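Local coordinates for teichoic acid D-alanine hydrolase (Staphylococcus aureus, PDB 5ZH8), which catalyses the hydrolytic release of D-alanine esterified to wall and lipoteichoic acids and influences methicillin resistance, autolysis and cell wall structure, at the interface of chains A and B. Coordinates in Å, arbitrary orientation; residue numbers count along the deposited sequence, not the author numbering. Chains: chain A/B, Protein FmtA.

The interface of chains A and B. Residues chain A 370, 372-373, 376; chain B 87, 266, 367-368.
B:Tyr266 turns the CE1 and hydroxyl side of its ring towards A:Asn370 and A:Val373, and it loses more surface to the partner (85 Å²) than any other residue of this patch. The contact across is mainly packing. The amide of A:Asn370 meets the CE1 side of the phenol, its carbon CG 3.6 Å from B:Tyr266 CE1; the two side chains run at about a right angle, with amide and ring planes turned 52° apart. Beside it, the methyl CG2 of A:Val373 approaches the hydroxyl-bearing end of the ring, 3.5 Å from B:Tyr266 CZ. The other methyl is directed elsewhere: with CG1 anti to the backbone N (chi1 168°), it reaches B:Leu87 CD2 at 3.5 Å, and these two side chains pass in opposite directions. One valine thus bridges an aromatic and an aliphatic partner. A:Glu372 lies over one face of the ring through its CB, 4.3 Å from B:Tyr266 CG, while the amine-bearing end of A:Lys376 comes near the CD2 side, NZ 4.3 Å from B:Tyr266 CD2.

Among polar groups, A:Asn370 ND2 lies 3.2 Å from the carbonyl O of B:Lys368, but its N-H points away, so proximity alone is seen. A hydrogen bond within chain A probably fixes the asparagine: the backbone N of A:Val373 donates to A:Asn370 OD1 at 3.2 Å, nearly straight at the hydrogen (170°) but from above the carbonyl plane. This N-cap contact probably helps keep the amide turned towards B:Tyr266.

In the fold, A:Asn370 immediately precedes the C-terminal helix 371-382, whose first turns face chain B loops holding B:Leu87, B:Tyr266 and B:Val367-B:Lys368. Two-fold symmetry repeats the patch with chains exchanged, although the structure alone does not establish a physiological dimer.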
loop_
_atom_site.group_PDB
_atom_site.type_symbol
_atom_site.label_atom_id
_atom_site.label_comp_id
_atom_site.label_asym_id
_atom_site.label_seq_id
_atom_site.Cartn_x
_atom_site.Cartn_y
_atom_site.Cartn_z
ATOM N N ASN A 370 -6.895 -2.311 -1.605
ATOM C CA ASN A 370 -7.436 -2.992 -0.440
ATOM C C ASN A 370 -8.151 -4.280 -0.849
ATOM O O ASN A 370 -9.325 -4.266 -1.243
ATOM C CB ASN A 370 -8.384 -2.056 0.302
ATOM C CG ASN A 370 -8.732 -2.551 1.684
ATOM O OD1 ASN A 370 -8.597 -3.735 1.986
ATOM N ND2 ASN A 370 -9.187 -1.638 2.534
ATOM N N GLU A 372 -8.583 -6.856 1.274
ATOM C CA GLU A 372 -9.203 -7.459 2.465
ATOM C C GLU A 372 -10.673 -7.085 2.579
ATOM O O GLU A 372 -11.505 -7.915 2.919
ATOM C CB GLU A 372 -8.484 -7.026 3.737
ATOM C CG GLU A 372 -8.743 -7.948 4.917
ATOM C CD GLU A 372 -7.816 -9.157 4.960
ATOM O OE1 GLU A 372 -6.724 -9.088 4.377
ATOM O OE2 GLU A 372 -8.163 -10.174 5.600
ATOM N N VAL A 373 -10.979 -5.825 2.295
ATOM C CA VAL A 373 -12.352 -5.361 2.297
ATOM C C VAL A 373 -13.153 -6.162 1.279
ATOM O O VAL A 373 -14.310 -6.498 1.527
ATOM C CB VAL A 373 -12.447 -3.847 1.993
ATOM C CG1 VAL A 373 -13.882 -3.440 1.702
ATOM C CG2 VAL A 373 -11.913 -3.028 3.161
ATOM N N LYS A 376 -13.609 -9.933 2.434
ATOM C CA LYS A 376 -14.527 -9.938 3.579
ATOM C C LYS A 376 -15.956 -9.788 3.117
ATOM O O LYS A 376 -16.849 -10.480 3.594
ATOM C CB LYS A 376 -14.214 -8.814 4.561
ATOM C CG LYS A 376 -13.015 -9.074 5.446
ATOM C CD LYS A 376 -12.658 -7.827 6.238
ATOM C CE LYS A 376 -11.625 -8.118 7.323
ATOM N NZ LYS A 376 -11.802 -7.248 8.533
ATOM N N LEU B 87 -17.711 -0.087 -1.695
ATOM C CA LEU B 87 -17.384 -0.137 -0.261
ATOM C C LEU B 87 -16.443 0.989 0.169
ATOM O O LEU B 87 -15.642 0.824 1.087
ATOM C CB LEU B 87 -16.785 -1.501 0.126
ATOM C CG LEU B 87 -17.683 -2.739 0.115
ATOM C CD1 LEU B 87 -18.767 -2.703 -0.940
ATOM C CD2 LEU B 87 -16.836 -3.991 -0.054
ATOM N N TYR B 266 -5.499 -2.749 7.151
ATOM C CA TYR B 266 -5.435 -4.121 7.631
ATOM C C TYR B 266 -4.155 -4.648 7.013
ATOM O O TYR B 266 -4.091 -4.840 5.799
ATOM C CB TYR B 266 -6.637 -4.927 7.143
ATOM C CG TYR B 266 -7.825 -4.080 6.749
ATOM C CD1 TYR B 266 -7.752 -3.201 5.676
ATOM C CD2 TYR B 266 -9.021 -4.159 7.450
ATOM C CE1 TYR B 266 -8.836 -2.425 5.313
ATOM C CE2 TYR B 266 -10.111 -3.386 7.094
ATOM C CZ TYR B 266 -10.013 -2.522 6.025
ATOM O OH TYR B 266 -11.096 -1.751 5.667
ATOM N N VAL B 367 -9.643 4.448 5.022
ATOM C CA VAL B 367 -9.185 3.061 5.047
ATOM C C VAL B 367 -8.282 2.891 3.836
ATOM O O VAL B 367 -8.724 3.046 2.696
ATOM C CB VAL B 367 -10.345 2.049 4.991
ATOM C CG1 VAL B 367 -9.816 0.623 5.086
ATOM C CG2 VAL B 367 -11.333 2.312 6.118
ATOM N N LYS B 368 -7.014 2.578 4.084
ATOM C CA LYS B 368 -6.013 2.581 3.024
ATOM C C LYS B 368 -6.409 1.645 1.894
ATOM O O LYS B 368 -6.869 0.529 2.126
ATOM C CB LYS B 368 -4.632 2.190 3.558
ATOM C CG LYS B 368 -3.514 2.461 2.561
ATOM C CD LYS B 368 -2.149 2.341 3.195
ATOM C CE LYS B 368 -1.064 2.617 2.172
ATOM N NZ LYS B 368 0.291 2.486 2.777
#